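Local coordinates for protein putative alpha-L-fucosidase (Bacteroides thetaiotaomicron, PDB 3EYP) that probably hydrolyses alpha-L-fucosides as a family 29 glycoside hydrolase, with a TIM-barrel-type domain followed by an F5/8 type C domain, at residues Glu277-Tyr282 with Ile424-Pro429; Gly29-Thr32 with Tyr36-Glu39; Glu152-Ser155 with Lys159-Glu162; Ile383-Val386 with Gly390-Thr393. All coordinates share one frame; numbering follows the deposited sequence.

In the fold
From the N terminus, contact 2 comes first: it closes a short bend in the loop between strand 22-26 and helix 56-65. Contact 3 follows in series, closing another short loop where helix 139-155 hands the chain to strand 162-164, and its centre lies about 24 Å from that of contact 2. Both belong to the barrel part of the chain. Contact 1 then spans 141 residues, tying helix 275-283 of the fucosidase region to strand 423-432 of the F5/8 type C region. Contact 4 is nested inside that long loop; its strand 380-385 is a sheet neighbour of 423-432, and nearest atoms of contacts 1 and 4 are about 5 Å apart.

Contact 1. Residues Glu277-Tyr282 with Ile424-Pro429; sequences ELWDIY and IVRLAP
R426 reaches from its strand to helix 277-282 and makes a salt bridge with D280: NH1 of R426 lies 2.7 Å from OD1 of D280, and the N-H points almost straight at the oxygen (173°). The carboxylate oxygen sits in the guanidinium plane but takes the bond on its anti side, and the two planar groups are steeply inclined to each other. The same arginine passes W279, the two side chains running in opposite directions. CD of R426 lies 3.6 Å from NE1 of W279, while CZ stands over the five-membered ring, 4.8 Å from its centroid, in a cation-pi contact. The guanidinium is nearly upright on the indole, with 79° between the planes. A bend at chi3 (-77°) turns the guanidinium toward D280. One helical turn on from W279, CE2 of Y282 meets CD1 of I424 at 3.8 Å, the side chains crossing at about a right angle.

Farther out, NE1 of W279 is hydrogen-bonded to Q456 and its ring stacks with F460, which probably holds the indole in place beside the arginine. F323 of helix 306-323 touches both W279 and I424. The junction of the barrel-type domain and the F5/8 type C domain thus sets a partly exposed charged pair beside buried apolar packing; the positive charge of R426 is probably balanced by D280, with the indole adding a weaker, largely electrostatic attraction.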
loop_
_atom_site.group_PDB
_atom_site.type_symbol
_atom_site.label_atom_id
_atom_site.label_comp_id
_atom_site.label_asym_id
_atom_site.label_seq_id
_atom_site.Cartn_x
_atom_site.Cartn_y
_atom_site.Cartn_z
ATOM N N GLU A 277 -14.450 5.078 8.485
ATOM C CA GLU A 277 -13.074 5.609 8.597
ATOM C C GLU A 277 -12.119 4.872 7.661
ATOM O O GLU A 277 -11.312 5.478 6.961
ATOM C CB GLU A 277 -12.557 5.576 10.038
ATOM C CG GLU A 277 -13.199 6.706 10.841
ATOM C CD GLU A 277 -13.018 6.655 12.368
ATOM O OE1 GLU A 277 -13.107 7.763 12.966
ATOM O OE2 GLU A 277 -12.809 5.580 12.982
ATOM N N LEU A 278 -12.273 3.548 7.603
ATOM C CA LEU A 278 -11.389 2.726 6.760
ATOM C C LEU A 278 -11.670 2.926 5.259
ATOM O O LEU A 278 -10.792 2.865 4.422
ATOM C CB LEU A 278 -11.519 1.240 7.150
ATOM C CG LEU A 278 -10.929 0.945 8.551
ATOM C CD1 LEU A 278 -11.353 -0.484 8.955
ATOM C CD2 LEU A 278 -9.346 1.173 8.571
ATOM N N TRP A 279 -12.940 3.176 4.965
ATOM C CA TRP A 279 -13.365 3.473 3.609
ATOM C C TRP A 279 -12.731 4.791 3.173
ATOM O O TRP A 279 -12.235 4.924 2.070
ATOM C CB TRP A 279 -14.908 3.532 3.532
ATOM C CG TRP A 279 -15.498 4.085 2.283
ATOM C CD1 TRP A 279 -16.458 5.057 2.205
ATOM C CD2 TRP A 279 -15.228 3.678 0.942
ATOM N NE1 TRP A 279 -16.800 5.280 0.888
ATOM C CE2 TRP A 279 -16.075 4.424 0.098
ATOM C CE3 TRP A 279 -14.377 2.717 0.367
ATOM C CZ2 TRP A 279 -16.062 4.284 -1.279
ATOM C CZ3 TRP A 279 -14.356 2.584 -1.000
ATOM C CH2 TRP A 279 -15.212 3.357 -1.817
ATOM N N ASP A 280 -12.715 5.746 4.085
ATOM C CA ASP A 280 -12.092 7.032 3.822
ATOM C C ASP A 280 -10.614 6.812 3.507
ATOM O O ASP A 280 -10.058 7.300 2.548
ATOM C CB ASP A 280 -12.149 7.945 5.044
ATOM C CG ASP A 280 -13.515 8.521 5.284
ATOM O OD1 ASP A 280 -14.377 8.361 4.402
ATOM O OD2 ASP A 280 -13.704 9.201 6.332
ATOM N N ILE A 281 -9.994 6.068 4.386
ATOM C CA ILE A 281 -8.577 5.739 4.222
ATOM C C ILE A 281 -8.272 5.000 2.934
ATOM O O ILE A 281 -7.331 5.349 2.190
ATOM C CB ILE A 281 -8.034 4.951 5.456
ATOM C CG1 ILE A 281 -7.947 5.903 6.640
ATOM C CG2 ILE A 281 -6.679 4.343 5.172
ATOM C CD1 ILE A 281 -7.725 5.195 8.040
ATOM N N TYR A 282 -9.090 4.004 2.648
ATOM C CA TYR A 282 -8.981 3.254 1.404
ATOM C C TYR A 282 -8.970 4.264 0.222
ATOM O O TYR A 282 -8.171 4.190 -0.729
ATOM C CB TYR A 282 -10.159 2.262 1.251
ATOM C CG TYR A 282 -10.110 1.430 -0.030
ATOM C CD1 TYR A 282 -9.382 0.239 -0.101
ATOM C CD2 TYR A 282 -10.774 1.859 -1.183
ATOM C CE1 TYR A 282 -9.309 -0.487 -1.291
ATOM C CE2 TYR A 282 -10.714 1.145 -2.371
ATOM C CZ TYR A 282 -9.991 -0.023 -2.418
ATOM O OH TYR A 282 -9.974 -0.762 -3.561
ATOM N N ILE A 424 -9.953 7.422 -7.140
ATOM C CA ILE A 424 -11.393 7.391 -6.795
ATOM C C ILE A 424 -11.843 8.759 -6.396
ATOM O O ILE A 424 -11.115 9.495 -5.721
ATOM C CB ILE A 424 -11.652 6.412 -5.602
ATOM C CG1 ILE A 424 -11.322 4.953 -6.020
ATOM C CG2 ILE A 424 -13.106 6.599 -5.015
ATOM C CD1 ILE A 424 -11.228 3.964 -4.840
ATOM N N VAL A 425 -13.046 9.111 -6.802
ATOM C CA VAL A 425 -13.662 10.341 -6.327
ATOM C C VAL A 425 -15.029 10.003 -5.754
ATOM O O VAL A 425 -15.767 9.182 -6.308
ATOM C CB VAL A 425 -13.777 11.411 -7.456
ATOM C CG1 VAL A 425 -14.761 12.534 -7.020
ATOM C CG2 VAL A 425 -12.373 11.980 -7.758
ATOM N N ARG A 426 -15.294 10.553 -4.587
ATOM C CA ARG A 426 -16.602 10.461 -3.980
ATOM C C ARG A 426 -17.255 11.844 -4.054
ATOM O O ARG A 426 -16.582 12.885 -3.963
ATOM C CB ARG A 426 -16.516 10.015 -2.517
ATOM C CG ARG A 426 -16.008 8.608 -2.300
ATOM C CD ARG A 426 -15.907 8.341 -0.861
ATOM N NE ARG A 426 -14.707 8.998 -0.382
ATOM C CZ ARG A 426 -14.308 8.974 0.876
ATOM N NH1 ARG A 426 -15.029 8.293 1.763
ATOM N NH2 ARG A 426 -13.178 9.594 1.217
ATOM N N LEU A 427 -18.564 11.824 -4.206
ATOM C CA LEU A 427 -19.312 13.016 -4.603
ATOM C C LEU A 427 -20.724 12.923 -4.127
ATOM O O LEU A 427 -21.275 11.831 -4.003
ATOM C CB LEU A 427 -19.318 13.143 -6.138
ATOM C CG LEU A 427 -19.805 11.952 -6.999
ATOM C CD1 LEU A 427 -21.028 12.345 -7.880
ATOM C CD2 LEU A 427 -18.696 11.350 -7.838
ATOM N N ALA A 428 -21.286 14.091 -3.827
ATOM C CA ALA A 428 -22.716 14.189 -3.542
ATOM C C ALA A 428 -23.472 13.558 -4.719
ATOM O O ALA A 428 -23.151 13.818 -5.888
ATOM C CB ALA A 428 -23.146 15.657 -3.276
ATOM N N PRO A 429 -24.441 12.677 -4.406
ATOM C CA PRO A 429 -25.153 11.904 -5.375
ATOM C C PRO A 429 -25.710 12.794 -6.450
ATOM O O PRO A 429 -26.191 13.894 -6.175
ATOM C CB PRO A 429 -26.285 11.276 -4.565
ATOM C CG PRO A 429 -25.832 11.256 -3.180
ATOM C CD PRO A 429 -25.003 12.511 -3.058
#

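Contact 2. Residues Gly29-Thr32 with Tyr36-Glu39; sequences GINT and YVNE
N31 and V37 face each other across a short bend in the loop that follows the first strand, 22-26, of the TIM-barrel-type domain, and their side chains cross at about a right angle. The amide of N31 lies against one branch of the valine: CG1 of V37 is 3.7 Å from OD1 of N31 and about as close to CG. That branch is anti to its own backbone N (chi1 175°), which turns it to the asparagine. On the backbone side, CB of N31 packs on the carbonyl oxygen of V37 at 3.5 Å. ND2 of N31 comes within 3.2 Å of O of N38, but the angle is too poor for a hydrogen bond.

The outward side chains of 36-39 serve other partners: N38 bonds to H265, and E39 forms a salt bridge with R129 and also binds a glycerol, probably from the crystallisation liquor. Within 29-32, the N-H of G29 reaches OG1 of T32, and the N-H of T32 returns to O of G29, holding that part of the loop compact. A single water joins the two backbones, bonded to O of N31 at 2.7 Å and accepting from N of V37 at 2.8 Å.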
loop_
_atom_site.group_PDB
_atom_site.type_symbol
_atom_site.label_atom_id
_atom_site.label_comp_id
_atom_site.label_asym_id
_atom_site.label_seq_id
_atom_site.Cartn_x
_atom_site.Cartn_y
_atom_site.Cartn_z
ATOM N N GLY A 29 5.230 -8.621 19.097
ATOM C CA GLY A 29 6.507 -8.940 19.704
ATOM C C GLY A 29 6.509 -8.794 21.200
ATOM O O GLY A 29 5.499 -8.915 21.871
ATOM N N ILE A 30 7.691 -8.484 21.712
ATOM C CA ILE A 30 7.865 -8.410 23.159
ATOM C C ILE A 30 7.068 -7.218 23.730
ATOM O O ILE A 30 6.541 -7.269 24.837
ATOM C CB ILE A 30 9.400 -8.393 23.557
ATOM C CG1 ILE A 30 9.558 -8.656 25.056
ATOM C CG2 ILE A 30 10.099 -7.101 23.107
ATOM C CD1 ILE A 30 10.985 -9.112 25.359
ATOM N N ASN A 31 6.964 -6.155 22.954
ATOM C CA ASN A 31 6.182 -4.977 23.420
ATOM C C ASN A 31 4.749 -5.326 23.860
ATOM O O ASN A 31 4.162 -4.730 24.769
ATOM C CB ASN A 31 6.041 -3.872 22.351
ATOM C CG ASN A 31 7.321 -3.152 22.008
ATOM O OD1 ASN A 31 8.351 -3.303 22.622
ATOM N ND2 ASN A 31 7.223 -2.282 20.984
ATOM N N THR A 32 4.197 -6.311 23.181
ATOM C CA THR A 32 2.841 -6.741 23.344
ATOM C C THR A 32 2.619 -7.293 24.761
ATOM O O THR A 32 1.518 -7.303 25.256
ATOM C CB THR A 32 2.483 -7.919 22.376
ATOM O OG1 THR A 32 2.803 -7.556 21.017
ATOM C CG2 THR A 32 0.995 -8.319 22.466
ATOM N N TYR A 36 1.355 -1.258 28.095
ATOM C CA TYR A 36 1.236 -0.045 27.326
ATOM C C TYR A 36 2.512 0.408 26.680
ATOM O O TYR A 36 2.905 1.535 26.865
ATOM C CB TYR A 36 0.782 1.078 28.241
ATOM C CG TYR A 36 -0.638 1.022 28.661
ATOM C CD1 TYR A 36 -1.646 1.047 27.725
ATOM C CD2 TYR A 36 -0.979 1.035 30.014
ATOM C CE1 TYR A 36 -2.954 1.031 28.098
ATOM C CE2 TYR A 36 -2.292 1.037 30.404
ATOM C CZ TYR A 36 -3.276 1.036 29.447
ATOM O OH TYR A 36 -4.595 1.017 29.822
ATOM N N VAL A 37 3.152 -0.479 25.942
ATOM C CA VAL A 37 4.393 -0.167 25.193
ATOM C C VAL A 37 4.241 -0.296 23.695
ATOM O O VAL A 37 3.820 -1.342 23.177
ATOM C CB VAL A 37 5.608 -1.001 25.714
ATOM C CG1 VAL A 37 6.819 -0.758 24.884
ATOM C CG2 VAL A 37 5.871 -0.702 27.184
ATOM N N ASN A 38 4.581 0.791 23.005
ATOM C CA ASN A 38 4.663 0.801 21.564
ATOM C C ASN A 38 6.018 0.891 20.954
ATOM O O ASN A 38 6.231 0.574 19.801
ATOM C CB ASN A 38 3.778 1.922 20.997
ATOM C CG ASN A 38 2.313 1.689 21.234
ATOM O OD1 ASN A 38 1.744 0.626 20.899
ATOM N ND2 ASN A 38 1.663 2.693 21.822
ATOM N N GLU A 39 6.923 1.355 21.771
ATOM C CA GLU A 39 8.293 1.514 21.468
ATOM C C GLU A 39 9.108 1.019 22.656
ATOM O O GLU A 39 9.239 1.698 23.653
ATOM C CB GLU A 39 8.648 2.993 21.185
ATOM C CG GLU A 39 8.014 3.551 19.949
ATOM C CD GLU A 39 8.571 2.964 18.654
ATOM O OE1 GLU A 39 9.650 2.306 18.656
ATOM O OE2 GLU A 39 7.929 3.205 17.586
HETATM O O HOH W 1 2.196 -3.033 25.434
#

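Contact 3. Residues Glu152-Ser155 with Lys159-Glu162; sequences ELMS and KIWE
M154 and I160 make the apolar part of this contact, their side chains crossing at about a right angle. The methyl CE of M154 lies 3.9 Å from CG2 of I160, and SD is only slightly farther from the same branch. Bends at chi2 (-50°) and chi3 fold the methionine back so that its end, rather than its root, meets the isoleucine.

A second branch of I160 packs on the helix backbone: CG1 lies 3.7 Å from the carbonyl oxygen of L153, with CD1 close behind. No hydrogen bond spans the two segments. Next to the contact, two backbone groups are both bonded by one side chain, Q189, which takes the N-H of I160 on its OE1 and gives its NE2 to O of M154, bridging helix and loop.

Packing on the barrel strands includes I122 of strand 119-124, which touches both L153 and I160, and A75 of strand 70-76, which touches L153. This is the helix-to-strand turn of a beta-alpha barrel, where the end of helix 139-155 leads into strand 162-164. Its chemistry is plain: the two segments meet directly through van der Waals contact, while Q189 supplies the polar bridge between their backbones.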
loop_
_atom_site.group_PDB
_atom_site.type_symbol
_atom_site.label_atom_id
_atom_site.label_comp_id
_atom_site.label_asym_id
_atom_site.label_seq_id
_atom_site.Cartn_x
_atom_site.Cartn_y
_atom_site.Cartn_z
ATOM N N GLU A 152 19.442 -15.104 7.059
ATOM C CA GLU A 152 18.569 -16.119 7.573
ATOM C C GLU A 152 17.159 -15.926 7.001
ATOM O O GLU A 152 16.532 -16.855 6.498
ATOM C CB GLU A 152 18.530 -16.119 9.138
ATOM C CG GLU A 152 19.874 -16.419 9.803
ATOM C CD GLU A 152 19.766 -16.447 11.274
ATOM O OE1 GLU A 152 19.140 -15.499 11.775
ATOM O OE2 GLU A 152 20.343 -17.339 11.959
ATOM N N LEU A 153 16.654 -14.709 7.084
ATOM C CA LEU A 153 15.226 -14.459 6.774
ATOM C C LEU A 153 14.937 -14.518 5.282
ATOM O O LEU A 153 13.795 -14.833 4.824
ATOM C CB LEU A 153 14.772 -13.084 7.357
ATOM C CG LEU A 153 14.684 -13.085 8.892
ATOM C CD1 LEU A 153 14.382 -11.721 9.506
ATOM C CD2 LEU A 153 13.711 -14.116 9.362
ATOM N N MET A 154 15.976 -14.232 4.518
ATOM C CA MET A 154 15.866 -14.190 3.021
ATOM C C MET A 154 16.207 -15.527 2.357
ATOM O O MET A 154 16.018 -15.714 1.136
ATOM C CB MET A 154 16.771 -13.097 2.415
ATOM C CG MET A 154 16.327 -11.611 2.635
ATOM S SD MET A 154 14.624 -11.097 2.256
ATOM C CE MET A 154 14.027 -11.007 3.953
ATOM N N SER A 155 16.696 -16.445 3.190
ATOM C CA SER A 155 17.147 -17.762 2.746
ATOM C C SER A 155 16.266 -18.915 3.187
ATOM O O SER A 155 16.096 -19.888 2.460
ATOM C CB SER A 155 18.580 -18.050 3.211
ATOM O OG SER A 155 19.543 -17.126 2.717
ATOM N N LYS A 159 9.484 -17.736 -0.000
ATOM C CA LYS A 159 9.569 -16.566 -0.934
ATOM C C LYS A 159 9.113 -15.354 -0.165
ATOM O O LYS A 159 8.095 -15.398 0.534
ATOM C CB LYS A 159 8.657 -16.702 -2.171
ATOM C CG LYS A 159 8.896 -15.551 -3.168
ATOM C CD LYS A 159 8.254 -15.775 -4.538
ATOM C CE LYS A 159 8.793 -14.783 -5.518
ATOM N NZ LYS A 159 8.330 -15.028 -6.868
ATOM N N ILE A 160 9.889 -14.295 -0.274
ATOM C CA ILE A 160 9.628 -13.054 0.454
ATOM C C ILE A 160 9.316 -11.949 -0.586
ATOM O O ILE A 160 10.115 -11.697 -1.509
ATOM C CB ILE A 160 10.833 -12.667 1.351
ATOM C CG1 ILE A 160 11.258 -13.759 2.366
ATOM C CG2 ILE A 160 10.572 -11.271 2.130
ATOM C CD1 ILE A 160 10.289 -14.101 3.438
ATOM N N TRP A 161 8.148 -11.305 -0.418
ATOM C CA TRP A 161 7.644 -10.338 -1.413
ATOM C C TRP A 161 7.762 -8.860 -1.016
ATOM O O TRP A 161 7.580 -7.961 -1.840
ATOM C CB TRP A 161 6.187 -10.635 -1.756
ATOM C CG TRP A 161 5.912 -11.940 -2.373
ATOM C CD1 TRP A 161 5.660 -13.119 -1.724
ATOM C CD2 TRP A 161 5.720 -12.181 -3.760
ATOM N NE1 TRP A 161 5.362 -14.094 -2.644
ATOM C CE2 TRP A 161 5.394 -13.539 -3.904
ATOM C CE3 TRP A 161 5.799 -11.373 -4.907
ATOM C CZ2 TRP A 161 5.159 -14.111 -5.148
ATOM C CZ3 TRP A 161 5.572 -11.954 -6.145
ATOM C CH2 TRP A 161 5.261 -13.305 -6.256
ATOM N N GLU A 162 8.068 -8.631 0.243
ATOM C CA GLU A 162 8.421 -7.272 0.728
ATOM C C GLU A 162 9.349 -7.316 1.902
ATOM O O GLU A 162 9.186 -8.133 2.808
ATOM C CB GLU A 162 7.185 -6.470 1.112
ATOM C CG GLU A 162 7.446 -4.985 1.320
ATOM C CD GLU A 162 6.301 -4.080 0.869
ATOM O OE1 GLU A 162 5.480 -4.540 0.028
ATOM O OE2 GLU A 162 6.215 -2.927 1.413
#

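Contact 4. Residues Ile383-Val386 with Gly390-Thr393; sequences IEEV and GHRT
E385 drives its carboxylate into the turn formed by 390-393, where OE2 accepts two backbone N-H groups. The bond from N of T393 is 2.9 Å long and comes in nearly along the C-O axis, with an N-H...O angle of 162°. The bond from N of R392, equally long, arrives from above the carboxylate plane, 45° out of it. A side chain extended beyond CG, with chi2 at 165°, carries the carboxylate this far from strand 380-385.

Three waters extend the grip. One donates to OE1 of E385 and to O of T393, and it meets ND1 of H391 in the plane of that ring. Another joins OE2 to OG1 of T393, and a third links O of G390 to OE1, the latter bond being weak. OE1 also accepts from N of G420, so both carboxylate oxygens of this buried glutamate are well supplied with donors, which would be expected to stabilise its negative charge.

Around this polar centre, CB of R392 packs on OE2 at 3.4 Å. The guanidinium turns elsewhere, its NE bonding to O of C445, while NE2 of H391 takes N of A222 as its partner and its ring meets W221 edge-to-face. A strand-borne carboxylate thus secures the connection from 380-385 to 393-401, joining the two antiparallel sheets of the F5/8 type C beta-sandwich.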
loop_
_atom_site.group_PDB
_atom_site.type_symbol
_atom_site.label_atom_id
_atom_site.label_comp_id
_atom_site.label_asym_id
_atom_site.label_seq_id
_atom_site.Cartn_x
_atom_site.Cartn_y
_atom_site.Cartn_z
ATOM N N ILE A 383 -11.129 5.946 -12.056
ATOM C CA ILE A 383 -10.410 6.007 -13.298
ATOM C C ILE A 383 -9.021 5.393 -13.080
ATOM O O ILE A 383 -8.409 5.593 -12.033
ATOM C CB ILE A 383 -10.368 7.498 -13.803
ATOM C CG1 ILE A 383 -9.846 7.603 -15.235
ATOM C CG2 ILE A 383 -9.537 8.435 -12.900
ATOM C CD1 ILE A 383 -10.201 8.948 -15.824
ATOM N N GLU A 384 -8.599 4.598 -14.053
ATOM C CA GLU A 384 -7.329 3.828 -14.026
ATOM C C GLU A 384 -6.526 3.984 -15.296
ATOM O O GLU A 384 -6.995 3.737 -16.393
ATOM C CB GLU A 384 -7.598 2.331 -13.795
ATOM C CG GLU A 384 -8.359 2.049 -12.516
ATOM C CD GLU A 384 -8.814 0.599 -12.387
ATOM O OE1 GLU A 384 -8.713 -0.189 -13.348
ATOM O OE2 GLU A 384 -9.279 0.229 -11.300
ATOM N N GLU A 385 -5.286 4.394 -15.109
ATOM C CA GLU A 385 -4.320 4.610 -16.177
ATOM C C GLU A 385 -3.509 3.354 -16.445
ATOM O O GLU A 385 -3.376 2.446 -15.587
ATOM C CB GLU A 385 -3.386 5.791 -15.784
ATOM C CG GLU A 385 -2.832 6.565 -16.924
ATOM C CD GLU A 385 -2.229 7.925 -16.489
ATOM O OE1 GLU A 385 -1.947 8.098 -15.265
ATOM O OE2 GLU A 385 -2.030 8.802 -17.380
ATOM N N VAL A 386 -3.019 3.276 -17.682
ATOM C CA VAL A 386 -2.110 2.210 -18.092
ATOM C C VAL A 386 -0.723 2.570 -17.561
ATOM O O VAL A 386 0.034 3.220 -18.194
ATOM C CB VAL A 386 -2.078 2.038 -19.675
ATOM C CG1 VAL A 386 -1.126 0.903 -20.092
ATOM C CG2 VAL A 386 -3.502 1.755 -20.206
ATOM N N GLY A 390 3.309 5.076 -18.159
ATOM C CA GLY A 390 3.710 6.301 -17.435
ATOM C C GLY A 390 2.564 7.154 -16.998
ATOM O O GLY A 390 1.434 6.870 -17.313
ATOM N N HIS A 391 2.862 8.174 -16.179
ATOM C CA HIS A 391 1.898 9.223 -15.891
ATOM C C HIS A 391 1.773 10.073 -17.169
ATOM O O HIS A 391 2.668 10.859 -17.531
ATOM C CB HIS A 391 2.312 10.149 -14.743
ATOM C CG HIS A 391 1.987 9.620 -13.365
ATOM N ND1 HIS A 391 0.697 9.533 -12.871
ATOM C CD2 HIS A 391 2.804 9.270 -12.346
ATOM C CE1 HIS A 391 0.739 9.080 -11.619
ATOM N NE2 HIS A 391 2.010 8.910 -11.281
ATOM N N ARG A 392 0.620 9.942 -17.806
ATOM C CA ARG A 392 0.399 10.602 -19.115
ATOM C C ARG A 392 -0.528 11.769 -18.998
ATOM O O ARG A 392 -0.226 12.866 -19.395
ATOM C CB ARG A 392 -0.172 9.582 -20.112
ATOM C CG ARG A 392 0.752 8.428 -20.311
ATOM C CD ARG A 392 0.161 7.348 -21.169
ATOM N NE ARG A 392 0.234 7.661 -22.585
ATOM C CZ ARG A 392 1.301 7.501 -23.356
ATOM N NH1 ARG A 392 1.224 7.841 -24.629
ATOM N NH2 ARG A 392 2.448 7.059 -22.870
ATOM N N THR A 393 -1.703 11.487 -18.486
ATOM C CA THR A 393 -2.725 12.542 -18.203
ATOM C C THR A 393 -2.402 13.311 -16.933
ATOM O O THR A 393 -1.973 12.738 -15.916
ATOM C CB THR A 393 -4.143 11.923 -18.147
ATOM O OG1 THR A 393 -4.419 11.318 -19.442
ATOM C CG2 THR A 393 -5.175 12.967 -17.758
HETATM O O HOH W 2 -1.539 10.400 -14.269
HETATM O O HOH W 3 -3.796 8.839 -19.623
HETATM O O HOH W 4 -0.056 6.078 -15.108
#